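Long-range contacts in diguanylate cyclase (Pseudomonas aeruginosa, PDB 5M3C), which is a two-domain protein that joins a GGDEF domain to an EAL domain in one chain and here carries calcium ions and guanosine-5'-triphosphate: residues B[7-12]-B[78-83]; B[39-44]-B[83-88]; B[208-213]-B[267-272]; B[302-307]-B[331-336]. All coordinates share one frame; numbering follows the deposited sequence.

Contact 1 of 4, residues B[7-12]-B[78-83]; sequences PLTGLP and VARLGG. With GTP (guanosine-5'-triphosphate), chain I.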
loop_
_atom_site.group_PDB
_atom_site.type_symbol
_atom_site.label_atom_id
_atom_site.label_comp_id
_atom_site.label_asym_id
_atom_site.label_seq_id
_atom_site.Cartn_x
_atom_site.Cartn_y
_atom_site.Cartn_z
ATOM N N PRO B 7 37.563 -4.876 25.920
ATOM C CA PRO B 7 37.740 -3.658 26.710
ATOM C C PRO B 7 36.492 -2.777 26.724
ATOM O O PRO B 7 35.972 -2.455 27.792
ATOM C CB PRO B 7 38.899 -2.940 26.005
ATOM C CG PRO B 7 39.589 -3.989 25.202
ATOM C CD PRO B 7 38.519 -4.956 24.802
ATOM N N LEU B 8 36.012 -2.411 25.540
ATOM C CA LEU B 8 34.912 -1.461 25.406
ATOM C C LEU B 8 33.633 -1.920 26.116
ATOM O O LEU B 8 33.048 -1.162 26.889
ATOM C CB LEU B 8 34.644 -1.192 23.919
ATOM C CG LEU B 8 33.536 -0.212 23.512
ATOM C CD1 LEU B 8 32.259 -0.954 23.151
ATOM C CD2 LEU B 8 33.270 0.838 24.584
ATOM N N THR B 9 33.202 -3.153 25.866
ATOM C CA THR B 9 31.938 -3.639 26.425
ATOM C C THR B 9 32.100 -4.335 27.774
ATOM O O THR B 9 31.122 -4.527 28.499
ATOM C CB THR B 9 31.235 -4.626 25.474
ATOM O OG1 THR B 9 32.133 -5.687 25.126
ATOM C CG2 THR B 9 30.775 -3.921 24.217
ATOM N N GLY B 10 33.329 -4.720 28.100
ATOM C CA GLY B 10 33.600 -5.474 29.321
ATOM C C GLY B 10 33.155 -6.922 29.210
ATOM O O GLY B 10 33.208 -7.671 30.184
ATOM N N LEU B 11 32.714 -7.315 28.018
ATOM C CA LEU B 11 32.245 -8.678 27.773
ATOM C C LEU B 11 33.391 -9.625 27.437
ATOM O O LEU B 11 34.429 -9.199 26.931
ATOM C CB LEU B 11 31.236 -8.696 26.624
ATOM C CG LEU B 11 29.760 -8.862 26.987
ATOM C CD1 LEU B 11 29.368 -8.008 28.185
ATOM C CD2 LEU B 11 28.902 -8.535 25.774
ATOM N N PRO B 12 33.199 -10.923 27.711
ATOM C CA PRO B 12 34.193 -11.933 27.370
ATOM C C PRO B 12 34.423 -12.003 25.867
ATOM O O PRO B 12 33.464 -12.051 25.102
ATOM C CB PRO B 12 33.559 -13.239 27.866
ATOM C CG PRO B 12 32.542 -12.828 28.873
ATOM C CD PRO B 12 32.034 -11.502 28.401
ATOM N N VAL B 78 27.302 -14.440 27.804
ATOM C CA VAL B 78 27.227 -13.598 26.615
ATOM C C VAL B 78 28.610 -13.060 26.292
ATOM O O VAL B 78 29.309 -12.572 27.178
ATOM C CB VAL B 78 26.303 -12.386 26.833
ATOM C CG1 VAL B 78 26.058 -11.663 25.517
ATOM C CG2 VAL B 78 24.989 -12.823 27.454
ATOM N N ALA B 79 29.000 -13.135 25.025
ATOM C CA ALA B 79 30.327 -12.693 24.623
ATOM C C ALA B 79 30.262 -11.837 23.372
ATOM O O ALA B 79 29.352 -11.979 22.560
ATOM C CB ALA B 79 31.224 -13.896 24.384
ATOM N N ARG B 80 31.226 -10.936 23.222
ATOM C CA ARG B 80 31.391 -10.232 21.961
ATOM C C ARG B 80 32.351 -11.029 21.082
ATOM O O ARG B 80 33.531 -11.168 21.398
ATOM C CB ARG B 80 31.903 -8.800 22.167
ATOM C CG ARG B 80 32.469 -8.178 20.897
ATOM C CD ARG B 80 31.948 -6.776 20.620
ATOM N NE ARG B 80 32.920 -5.732 20.935
ATOM C CZ ARG B 80 33.106 -4.629 20.208
ATOM N NH1 ARG B 80 34.014 -3.734 20.578
ATOM N NH2 ARG B 80 32.396 -4.419 19.107
ATOM N N LEU B 81 31.826 -11.566 19.985
ATOM C CA LEU B 81 32.640 -12.287 19.015
ATOM C C LEU B 81 33.572 -11.326 18.295
ATOM O O LEU B 81 34.728 -11.648 18.027
ATOM C CB LEU B 81 31.752 -12.991 17.989
ATOM C CG LEU B 81 32.484 -13.920 17.021
ATOM C CD1 LEU B 81 33.175 -15.041 17.779
ATOM C CD2 LEU B 81 31.525 -14.494 15.994
ATOM N N GLY B 82 33.051 -10.144 17.986
ATOM C CA GLY B 82 33.820 -9.110 17.311
ATOM C C GLY B 82 32.920 -8.253 16.441
ATOM O O GLY B 82 31.960 -8.751 15.847
ATOM N N GLY B 83 33.234 -6.963 16.362
ATOM C CA GLY B 83 32.422 -6.023 15.599
ATOM C C GLY B 83 31.071 -5.826 16.259
ATOM O O GLY B 83 30.981 -5.689 17.478
HETATM P PG GTP I . 23.462 -5.855 8.338
HETATM O O1G GTP I . 23.524 -6.332 6.907
HETATM O O2G GTP I . 22.080 -5.852 8.942
HETATM O O3G GTP I . 24.514 -6.457 9.238
HETATM O O3B GTP I . 23.804 -4.281 8.280
HETATM P PB GTP I . 25.135 -3.678 8.956
HETATM O O1B GTP I . 25.318 -2.261 8.466
HETATM O O2B GTP I . 25.091 -3.946 10.442
HETATM O O3A GTP I . 26.261 -4.600 8.260
HETATM P PA GTP I . 27.671 -4.933 8.961
HETATM O O1A GTP I . 28.699 -5.153 7.877
HETATM O O2A GTP I . 27.458 -5.989 10.022
HETATM O "O5'" GTP I . 28.022 -3.556 9.694
HETATM C "C5'" GTP I . 28.713 -3.596 10.931
HETATM C "C4'" GTP I . 28.849 -2.171 11.424
HETATM O "O4'" GTP I . 29.210 -2.175 12.806
HETATM C "C3'" GTP I . 29.935 -1.424 10.658
HETATM O "O3'" GTP I . 29.408 -0.238 10.056
HETATM C "C2'" GTP I . 30.979 -1.083 11.701
HETATM O "O2'" GTP I . 31.527 0.223 11.512
HETATM C "C1'" GTP I . 30.207 -1.177 13.004
HETATM N N9 GTP I . 31.113 -1.513 14.117
HETATM C C8 GTP I . 31.816 -2.648 14.266
HETATM N N7 GTP I . 32.545 -2.599 15.411
HETATM C C5 GTP I . 32.305 -1.413 16.000
HETATM C C6 GTP I . 32.743 -0.714 17.226
HETATM O O6 GTP I . 33.548 -1.259 18.009
HETATM N N1 GTP I . 32.254 0.510 17.471
HETATM C C2 GTP I . 31.382 1.112 16.639
HETATM N N2 GTP I . 30.927 2.351 16.948
HETATM N N3 GTP I . 30.940 0.530 15.499
HETATM C C4 GTP I . 31.359 -0.703 15.139
#
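In the GGDEF domain, the loop that runs up to helix 14-31 is laid against residues 78-80 of strand 77-82, with Leu11 and Pro12 on Val78 and Ala79 and with Leu8 and Thr9 on Arg80. Backbone joins the two only lightly: Arg80 N gives a weak, bent bond to Pro12 O (3.1 Å, 132° at the hydrogen). Beside it Pro12 CB packs on Ala79 CB at 4.2 Å, while Leu11 CD2 lies 4.2 Å from Val78 CG1. Arg80 leaves the strand with CG anti to its backbone N (chi1 163°) and bends twice farther out, which brings one face of the guanidinium against Thr9 CG2. At the edge, close to the guanidinium plane, NH2 donates to Gly83 O, and O6 of guanosine-5'-triphosphate lies 3.5 Å from NH2. A classic beta bulge at the end of the strand sets Leu81 and Gly82 opposite Glu85. Asp6 completes the arrangement: its OD2 forms a salt bridge with Arg80 NE and a hydrogen bond with Thr9 OG1. Asp6 thus supplies countercharge and Thr9 apolar cover, consistent with a second shell that orients an arginine whose positive charge would face the guanine carbonyl.

Contact 2 of 4, residues B[39-44]-B[83-88]; sequences FIDLDR and GDEFII. With CA (calcium ion), chain G; GTP (guanosine-5'-triphosphate), chain I.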
loop_
_atom_site.group_PDB
_atom_site.type_symbol
_atom_site.label_atom_id
_atom_site.label_comp_id
_atom_site.label_asym_id
_atom_site.label_seq_id
_atom_site.Cartn_x
_atom_site.Cartn_y
_atom_site.Cartn_z
ATOM N N PHE B 39 23.841 -16.796 17.796
ATOM C CA PHE B 39 24.619 -15.787 17.084
ATOM C C PHE B 39 23.769 -14.550 16.827
ATOM O O PHE B 39 22.745 -14.625 16.138
ATOM C CB PHE B 39 25.106 -16.351 15.751
ATOM C CG PHE B 39 26.327 -15.667 15.216
ATOM C CD1 PHE B 39 26.265 -14.361 14.768
ATOM C CD2 PHE B 39 27.538 -16.336 15.154
ATOM C CE1 PHE B 39 27.391 -13.731 14.273
ATOM C CE2 PHE B 39 28.666 -15.713 14.663
ATOM C CZ PHE B 39 28.593 -14.408 14.220
ATOM N N ILE B 40 24.196 -13.415 17.375
ATOM C CA ILE B 40 23.433 -12.170 17.260
ATOM C C ILE B 40 24.218 -11.072 16.551
ATOM O O ILE B 40 25.246 -10.623 17.042
ATOM C CB ILE B 40 23.026 -11.631 18.641
ATOM C CG1 ILE B 40 22.106 -12.629 19.352
ATOM C CG2 ILE B 40 22.350 -10.276 18.494
ATOM C CD1 ILE B 40 21.686 -12.192 20.740
ATOM N N ASP B 41 23.709 -10.628 15.406
ATOM C CA ASP B 41 24.363 -9.596 14.611
ATOM C C ASP B 41 23.453 -8.376 14.498
ATOM O O ASP B 41 22.345 -8.469 13.972
ATOM C CB ASP B 41 24.689 -10.149 13.222
ATOM C CG ASP B 41 25.552 -9.207 12.399
ATOM O OD1 ASP B 41 25.373 -7.978 12.512
ATOM O OD2 ASP B 41 26.405 -9.698 11.628
ATOM N N LEU B 42 23.918 -7.235 14.997
ATOM C CA LEU B 42 23.114 -6.016 14.983
ATOM C C LEU B 42 22.632 -5.706 13.570
ATOM O O LEU B 42 23.343 -5.954 12.598
ATOM C CB LEU B 42 23.909 -4.831 15.542
ATOM C CG LEU B 42 24.277 -4.899 17.029
ATOM C CD1 LEU B 42 24.852 -3.575 17.510
ATOM C CD2 LEU B 42 23.076 -5.289 17.881
ATOM N N ASP B 43 21.419 -5.167 13.468
ATOM C CA ASP B 43 20.810 -4.857 12.174
ATOM C C ASP B 43 21.138 -3.443 11.696
ATOM O O ASP B 43 20.940 -2.469 12.421
ATOM C CB ASP B 43 19.292 -5.025 12.249
ATOM C CG ASP B 43 18.864 -6.476 12.258
ATOM O OD1 ASP B 43 19.493 -7.289 11.547
ATOM O OD2 ASP B 43 17.891 -6.805 12.967
ATOM N N ARG B 44 21.636 -3.344 10.466
ATOM C CA ARG B 44 21.916 -2.055 9.837
ATOM C C ARG B 44 22.543 -1.067 10.818
ATOM O O ARG B 44 22.062 0.054 10.983
ATOM C CB ARG B 44 20.634 -1.472 9.238
ATOM C CG ARG B 44 20.074 -2.287 8.080
ATOM N N GLY B 83 33.234 -6.963 16.362
ATOM C CA GLY B 83 32.422 -6.023 15.599
ATOM C C GLY B 83 31.071 -5.826 16.259
ATOM O O GLY B 83 30.981 -5.689 17.478
ATOM N N ASP B 84 30.016 -5.819 15.453
ATOM C CA ASP B 84 28.666 -5.692 15.984
ATOM C C ASP B 84 28.045 -7.070 16.171
ATOM O O ASP B 84 26.824 -7.218 16.145
ATOM C CB ASP B 84 27.796 -4.857 15.045
ATOM C CG ASP B 84 27.457 -5.588 13.761
ATOM O OD1 ASP B 84 28.289 -6.397 13.298
ATOM O OD2 ASP B 84 26.359 -5.353 13.211
ATOM N N GLU B 85 28.891 -8.078 16.359
ATOM C CA GLU B 85 28.417 -9.447 16.516
ATOM C C GLU B 85 28.645 -9.949 17.934
ATOM O O GLU B 85 29.754 -9.866 18.465
ATOM C CB GLU B 85 29.114 -10.375 15.520
ATOM C CG GLU B 85 28.651 -10.207 14.083
ATOM C CD GLU B 85 29.426 -11.081 13.118
ATOM O OE1 GLU B 85 30.638 -11.281 13.346
ATOM O OE2 GLU B 85 28.825 -11.559 12.133
ATOM N N PHE B 86 27.579 -10.462 18.542
ATOM C CA PHE B 86 27.643 -11.067 19.864
ATOM C C PHE B 86 27.296 -12.540 19.747
ATOM O O PHE B 86 26.525 -12.940 18.873
ATOM C CB PHE B 86 26.662 -10.386 20.816
ATOM C CG PHE B 86 26.880 -8.909 20.952
ATOM C CD1 PHE B 86 26.314 -8.028 20.045
ATOM C CD2 PHE B 86 27.653 -8.401 21.982
ATOM C CE1 PHE B 86 26.515 -6.667 20.164
ATOM C CE2 PHE B 86 27.860 -7.040 22.106
ATOM C CZ PHE B 86 27.289 -6.170 21.194
ATOM N N ILE B 87 27.871 -13.346 20.631
ATOM C CA ILE B 87 27.608 -14.775 20.635
ATOM C C ILE B 87 27.270 -15.224 22.047
ATOM O O ILE B 87 27.831 -14.721 23.023
ATOM C CB ILE B 87 28.803 -15.569 20.073
ATOM C CG1 ILE B 87 28.356 -16.982 19.691
ATOM C CG2 ILE B 87 29.954 -15.592 21.069
ATOM C CD1 ILE B 87 29.215 -17.621 18.621
ATOM N N ILE B 88 26.340 -16.167 22.145
ATOM C CA ILE B 88 25.779 -16.560 23.428
ATOM C C ILE B 88 25.746 -18.073 23.583
ATOM O O ILE B 88 25.553 -18.803 22.611
ATOM C CB ILE B 88 24.350 -16.009 23.584
ATOM C CG1 ILE B 88 24.372 -14.482 23.540
ATOM C CG2 ILE B 88 23.726 -16.483 24.887
ATOM C CD1 ILE B 88 23.000 -13.856 23.419
HETATM CA CA CA G . 25.304 -6.063 11.343
HETATM P PG GTP I . 23.462 -5.855 8.338
HETATM O O1G GTP I . 23.524 -6.332 6.907
HETATM O O2G GTP I . 22.080 -5.852 8.942
HETATM O O3G GTP I . 24.514 -6.457 9.238
HETATM O O3B GTP I . 23.804 -4.281 8.280
HETATM P PB GTP I . 25.135 -3.678 8.956
HETATM O O1B GTP I . 25.318 -2.261 8.466
HETATM O O2B GTP I . 25.091 -3.946 10.442
HETATM O O3A GTP I . 26.261 -4.600 8.260
HETATM P PA GTP I . 27.671 -4.933 8.961
HETATM O O1A GTP I . 28.699 -5.153 7.877
HETATM O O2A GTP I . 27.458 -5.989 10.022
HETATM O "O5'" GTP I . 28.022 -3.556 9.694
HETATM C "C5'" GTP I . 28.713 -3.596 10.931
HETATM C "C4'" GTP I . 28.849 -2.171 11.424
HETATM O "O4'" GTP I . 29.210 -2.175 12.806
HETATM C "C3'" GTP I . 29.935 -1.424 10.658
HETATM O "O3'" GTP I . 29.408 -0.238 10.056
HETATM C "C2'" GTP I . 30.979 -1.083 11.701
HETATM O "O2'" GTP I . 31.527 0.223 11.512
HETATM C "C1'" GTP I . 30.207 -1.177 13.004
HETATM N N9 GTP I . 31.113 -1.513 14.117
HETATM C C8 GTP I . 31.816 -2.648 14.266
HETATM N N7 GTP I . 32.545 -2.599 15.411
HETATM C C5 GTP I . 32.305 -1.413 16.000
HETATM C C6 GTP I . 32.743 -0.714 17.226
HETATM O O6 GTP I . 33.548 -1.259 18.009
HETATM N N1 GTP I . 32.254 0.510 17.471
HETATM C C2 GTP I . 31.382 1.112 16.639
HETATM N N2 GTP I . 30.927 2.351 16.948
HETATM N N3 GTP I . 30.940 0.530 15.499
HETATM C C4 GTP I . 31.359 -0.703 15.139
#
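Asp41 and Glu85 face each other as a non-hydrogen-bonded pair of two antiparallel strands, and Asp41 repays being followed outward. Its CB lies 4.1 Å from Glu85 CG, and its CG 3.7 Å from the same atom. With CG anti to the backbone N (chi1 -172°), the carboxylate leans towards the 83-88 segment, and its two oxygens part company. OD1 binds the calcium ion at 2.2 Å; OD2 turns to Glu85 OE2, 3.1 Å off, an approach of two acceptors and no bond. Asp84 OD2 binds the same calcium at 2.3 Å and so stands next to OD1 of Asp41, the two carboxylate planes 85° apart. Leu42 O and three phosphate oxygens of guanosine-5'-triphosphate, one from each phosphate, complete six ligands, and Arg44 N donates to O2G at 3.0 Å. Asp84 and Glu85 belong to the GGDEF motif, here a hairpin turn that carries one metal ligand to two others on the adjacent strand. Farther along the strands Ile40 N donates to Phe86 O and Phe86 N to Ile40 O (2.8 Å each); with a nearly straight bond from Leu42 N to Asp84 O (177°) they fix the register. Glu85 OE2 also meets the Phe39 ring edge at CE1. Strands 77-82 and 119-132 flank the pair in the sheet; helix 139-155 packs on the face of Phe39 and Ile87, and helix 54-70 meets Leu42 and Phe86.

Contact 3 of 4, residues B[208-213]-B[267-272]; sequences GAEALV and SVNLAG. With CA (calcium ion), chain H.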
loop_
_atom_site.group_PDB
_atom_site.type_symbol
_atom_site.label_atom_id
_atom_site.label_comp_id
_atom_site.label_asym_id
_atom_site.label_seq_id
_atom_site.Cartn_x
_atom_site.Cartn_y
_atom_site.Cartn_z
ATOM N N GLY B 208 9.846 -0.023 -31.727
ATOM C CA GLY B 208 10.872 0.209 -30.720
ATOM C C GLY B 208 11.412 -1.100 -30.188
ATOM O O GLY B 208 11.113 -2.168 -30.719
ATOM N N ALA B 209 12.216 -1.019 -29.136
ATOM C CA ALA B 209 12.785 -2.215 -28.529
ATOM C C ALA B 209 13.041 -1.995 -27.043
ATOM O O ALA B 209 13.154 -0.857 -26.589
ATOM C CB ALA B 209 14.075 -2.600 -29.237
ATOM N N GLU B 210 13.126 -3.086 -26.288
ATOM C CA GLU B 210 13.438 -3.005 -24.867
ATOM C C GLU B 210 14.813 -3.595 -24.581
ATOM O O GLU B 210 15.154 -4.678 -25.070
ATOM C CB GLU B 210 12.387 -3.733 -24.031
ATOM C CG GLU B 210 12.593 -3.570 -22.532
ATOM C CD GLU B 210 11.557 -4.307 -21.705
ATOM O OE1 GLU B 210 10.726 -5.029 -22.290
ATOM O OE2 GLU B 210 11.576 -4.166 -20.465
ATOM N N ALA B 211 15.593 -2.870 -23.783
ATOM C CA ALA B 211 16.903 -3.329 -23.343
ATOM C C ALA B 211 16.766 -4.042 -22.007
ATOM O O ALA B 211 16.246 -3.483 -21.046
ATOM C CB ALA B 211 17.864 -2.158 -23.224
ATOM N N LEU B 212 17.241 -5.282 -21.961
ATOM C CA LEU B 212 17.077 -6.142 -20.799
ATOM C C LEU B 212 18.428 -6.661 -20.319
ATOM O O LEU B 212 19.173 -7.274 -21.084
ATOM C CB LEU B 212 16.173 -7.318 -21.160
ATOM C CG LEU B 212 14.776 -6.931 -21.649
ATOM C CD1 LEU B 212 14.173 -8.033 -22.507
ATOM C CD2 LEU B 212 13.873 -6.606 -20.470
ATOM N N VAL B 213 18.730 -6.431 -19.046
ATOM C CA VAL B 213 20.022 -6.816 -18.485
ATOM C C VAL B 213 20.124 -8.325 -18.294
ATOM O O VAL B 213 19.213 -8.959 -17.764
ATOM C CB VAL B 213 20.273 -6.151 -17.123
ATOM C CG1 VAL B 213 21.755 -6.196 -16.783
ATOM C CG2 VAL B 213 19.779 -4.715 -17.129
ATOM N N SER B 267 13.408 1.050 -24.720
ATOM C CA SER B 267 12.821 1.030 -23.384
ATOM C C SER B 267 13.784 0.420 -22.383
ATOM O O SER B 267 14.393 -0.612 -22.655
ATOM C CB SER B 267 11.533 0.209 -23.385
ATOM O OG SER B 267 10.710 0.542 -24.487
ATOM N N VAL B 268 13.916 1.051 -21.223
ATOM C CA VAL B 268 14.726 0.484 -20.150
ATOM C C VAL B 268 14.018 0.603 -18.808
ATOM O O VAL B 268 13.474 1.656 -18.473
ATOM C CB VAL B 268 16.098 1.170 -20.058
ATOM C CG1 VAL B 268 16.861 0.668 -18.843
ATOM C CG2 VAL B 268 16.897 0.917 -21.323
ATOM N N ASN B 269 14.023 -0.485 -18.045
ATOM C CA ASN B 269 13.419 -0.487 -16.719
ATOM C C ASN B 269 14.226 0.392 -15.772
ATOM O O ASN B 269 15.456 0.375 -15.786
ATOM C CB ASN B 269 13.333 -1.908 -16.166
ATOM C CG ASN B 269 12.342 -2.770 -16.925
ATOM O OD1 ASN B 269 11.214 -2.355 -17.192
ATOM N ND2 ASN B 269 12.757 -3.984 -17.268
ATOM N N LEU B 270 13.519 1.160 -14.952
ATOM C CA LEU B 270 14.152 2.044 -13.989
ATOM C C LEU B 270 13.792 1.604 -12.577
ATOM O O LEU B 270 12.684 1.850 -12.109
ATOM C CB LEU B 270 13.701 3.485 -14.222
ATOM C CG LEU B 270 14.546 4.573 -13.566
ATOM C CD1 LEU B 270 15.923 4.637 -14.204
ATOM C CD2 LEU B 270 13.844 5.917 -13.675
ATOM N N ALA B 271 14.733 0.944 -11.908
ATOM C CA ALA B 271 14.535 0.498 -10.533
ATOM C C ALA B 271 14.017 1.638 -9.667
ATOM O O ALA B 271 14.320 2.804 -9.914
ATOM C CB ALA B 271 15.835 -0.046 -9.964
ATOM N N GLY B 272 13.235 1.296 -8.649
ATOM C CA GLY B 272 12.636 2.299 -7.774
ATOM C C GLY B 272 13.645 3.274 -7.197
ATOM O O GLY B 272 13.415 4.483 -7.185
HETATM CA CA CA H . 9.931 -3.964 -18.806
#
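A calcium ion ties Glu210 to Asn269 across two neighbouring strands just where those strands splay apart. Glu210 OE2 binds it at 2.3 Å and Asn269 OD1 at 2.6 Å, the carboxylate and amide planes standing 82° to one another. An extended chain, CG anti to the backbone N (chi1 -175°), carries the glutamate out past Ser267, its CG passing 4.0 Å from Ser267 CB. Glu301 and Asp331 supply the remaining protein ligands, and the second oxygen, OE1, accepts from Gln408 NE2. Glu210, Ala211 and Leu212 spell the EAL signature of a domain built as a modified TIM barrel; helix 238-259 lies on the crossover that returns the chain as a parallel strand. Both backbone polar atoms of Ser267 turn to strand 206-217, N donating to Ala209 O at 2.7 Å and O accepting from Ala211 N at 2.8 Å. On the sheet face that helix 238-259 covers at Val268, Val268 CG2 packs against Ala211 CB at 3.7 Å.

Contact 4 of 4, residues B[302-307]-B[331-336]; sequences ITESFI and DDFGTG. With CA (calcium ion), chain H.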
loop_
_atom_site.group_PDB
_atom_site.type_symbol
_atom_site.label_atom_id
_atom_site.label_comp_id
_atom_site.label_asym_id
_atom_site.label_seq_id
_atom_site.Cartn_x
_atom_site.Cartn_y
_atom_site.Cartn_z
ATOM N N ILE B 302 8.676 2.001 -15.668
ATOM C CA ILE B 302 8.625 1.935 -14.213
ATOM C C ILE B 302 7.486 1.026 -13.771
ATOM O O ILE B 302 6.364 1.145 -14.255
ATOM C CB ILE B 302 8.448 3.331 -13.589
ATOM C CG1 ILE B 302 9.343 4.343 -14.312
ATOM C CG2 ILE B 302 8.765 3.288 -12.102
ATOM C CD1 ILE B 302 9.387 5.710 -13.667
ATOM N N THR B 303 7.783 0.117 -12.850
ATOM C CA THR B 303 6.811 -0.882 -12.420
ATOM C C THR B 303 5.642 -0.242 -11.669
ATOM O O THR B 303 5.838 0.620 -10.809
ATOM C CB THR B 303 7.474 -1.969 -11.544
ATOM O OG1 THR B 303 6.520 -2.990 -11.232
ATOM C CG2 THR B 303 8.022 -1.378 -10.252
ATOM N N GLU B 304 4.427 -0.666 -12.013
ATOM C CA GLU B 304 3.213 -0.155 -11.377
ATOM C C GLU B 304 3.317 -0.214 -9.858
ATOM O O GLU B 304 3.209 0.808 -9.173
ATOM C CB GLU B 304 1.996 -0.961 -11.844
ATOM C CG GLU B 304 0.659 -0.422 -11.357
ATOM C CD GLU B 304 -0.499 -1.345 -11.687
ATOM O OE1 GLU B 304 -1.624 -0.841 -11.889
ATOM O OE2 GLU B 304 -0.290 -2.576 -11.746
ATOM N N SER B 305 3.542 -1.420 -9.345
ATOM C CA SER B 305 3.592 -1.665 -7.905
ATOM C C SER B 305 4.389 -0.602 -7.154
ATOM O O SER B 305 4.068 -0.268 -6.013
ATOM C CB SER B 305 4.179 -3.053 -7.624
ATOM O OG SER B 305 5.427 -3.228 -8.273
ATOM N N PHE B 306 5.427 -0.071 -7.795
ATOM C CA PHE B 306 6.262 0.956 -7.180
ATOM C C PHE B 306 5.641 2.338 -7.327
ATOM O O PHE B 306 5.560 3.093 -6.358
ATOM C CB PHE B 306 7.660 0.965 -7.799
ATOM C CG PHE B 306 8.520 2.098 -7.321
ATOM C CD1 PHE B 306 8.508 3.319 -7.974
ATOM C CD2 PHE B 306 9.329 1.948 -6.209
ATOM C CE1 PHE B 306 9.292 4.368 -7.531
ATOM C CE2 PHE B 306 10.115 2.993 -5.759
ATOM C CZ PHE B 306 10.098 4.205 -6.422
ATOM N N ILE B 307 5.210 2.669 -8.541
ATOM C CA ILE B 307 4.667 3.996 -8.821
ATOM C C ILE B 307 3.393 4.278 -8.025
ATOM O O ILE B 307 3.131 5.423 -7.652
ATOM C CB ILE B 307 4.398 4.195 -10.326
ATOM C CG1 ILE B 307 5.601 4.875 -10.982
ATOM C CG2 ILE B 307 3.154 5.039 -10.548
ATOM C CD1 ILE B 307 5.338 5.398 -12.379
ATOM N N ASP B 331 4.925 -0.224 -16.219
ATOM C CA ASP B 331 5.214 -1.621 -16.506
ATOM C C ASP B 331 4.395 -2.531 -15.597
ATOM O O ASP B 331 4.001 -2.129 -14.502
ATOM C CB ASP B 331 6.707 -1.888 -16.298
ATOM C CG ASP B 331 7.222 -3.052 -17.126
ATOM O OD1 ASP B 331 6.431 -3.669 -17.872
ATOM O OD2 ASP B 331 8.431 -3.348 -17.032
ATOM N N ASP B 332 4.144 -3.752 -16.062
ATOM C CA ASP B 332 3.382 -4.741 -15.302
ATOM C C ASP B 332 2.076 -4.152 -14.776
ATOM O O ASP B 332 1.859 -4.102 -13.564
ATOM C CB ASP B 332 4.212 -5.259 -14.123
ATOM C CG ASP B 332 5.618 -5.657 -14.523
ATOM O OD1 ASP B 332 5.775 -6.367 -15.535
ATOM O OD2 ASP B 332 6.568 -5.264 -13.816
ATOM N N PHE B 333 1.205 -3.716 -15.684
ATOM C CA PHE B 333 0.000 -2.994 -15.279
ATOM C C PHE B 333 -1.227 -3.886 -15.113
ATOM O O PHE B 333 -1.497 -4.750 -15.947
ATOM C CB PHE B 333 -0.320 -1.887 -16.282
ATOM C CG PHE B 333 -1.431 -0.981 -15.839
ATOM C CD1 PHE B 333 -1.189 0.043 -14.941
ATOM C CD2 PHE B 333 -2.720 -1.159 -16.313
ATOM C CE1 PHE B 333 -2.209 0.878 -14.529
ATOM C CE2 PHE B 333 -3.745 -0.327 -15.905
ATOM C CZ PHE B 333 -3.489 0.694 -15.010
ATOM N N GLY B 334 -1.965 -3.660 -14.029
ATOM C CA GLY B 334 -3.265 -4.295 -13.828
ATOM C C GLY B 334 -3.302 -5.406 -12.793
ATOM O O GLY B 334 -4.378 -5.880 -12.430
ATOM N N THR B 335 -2.134 -5.815 -12.305
ATOM C CA THR B 335 -2.026 -6.992 -11.438
ATOM C C THR B 335 -2.723 -6.834 -10.085
ATOM O O THR B 335 -3.625 -7.606 -9.750
ATOM C CB THR B 335 -0.554 -7.361 -11.187
ATOM O OG1 THR B 335 0.182 -6.186 -10.827
ATOM C CG2 THR B 335 0.060 -7.978 -12.432
ATOM N N GLY B 336 -2.300 -5.843 -9.306
ATOM C CA GLY B 336 -2.810 -5.668 -7.947
ATOM C C GLY B 336 -3.728 -4.473 -7.776
ATOM O O GLY B 336 -4.532 -4.160 -8.656
HETATM CA CA CA H . 9.931 -3.964 -18.806
#
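Thr303 and Asp331 form a parallel bridge where the first strand ends and just before the second turns its corner at Asp332, Asp331 N donating to Ile302 O at 2.8 Å and Asp331 O accepting from Glu304 N at 2.9 Å. Directly after it the first strand winds into helix 304-307, Thr303 O accepting from both Phe306 N and Ile307 N. Glu304 reaches across to the second segment, its chain extended, CG anti to the backbone N (chi1 -174°), and OE2 takes a bond from Gly334 N (3.0 Å) arriving from above the carboxylate plane. The other oxygen, OE1, lies 3.2 Å from Phe333 CE1, with carboxylate and ring inclined by 33°. Asp331 to Gly336 is the DDFGTG loop of EAL domains, which begins on the barrel strand and leaves it; Glu304 holds it at two points, by backbone N and by carboxylate. Asp331 turns the opposite way: OD2 binds calcium at 2.4 Å, alongside Glu210, Asn269 and Glu301, and OD1 accepts from Asp332 N at 2.9 Å.

The four contacts divide into two pairs, one in each domain. Contacts 1 and 2 share Gly83 and the hairpin of strands 77-82 and 85-90, where Ala79 O meets Ile87 N at 2.8 Å; contacts 3 and 4 share a calcium ion and a barrel sheet, with strands 266-269 and 298-303 adjacent. Between the domains contacts 2 and 3 lie about 17 Å apart at their nearest atoms. Contact 1 is partly buried and rests on a loop, its one backbone bond is weak and an arginine dominates; the other three are buried. There metal-binding oxygens sit on or beside the strands: carboxylates and a backbone carbonyl in contact 2, carboxylates and an amide in contacts 3 and 4.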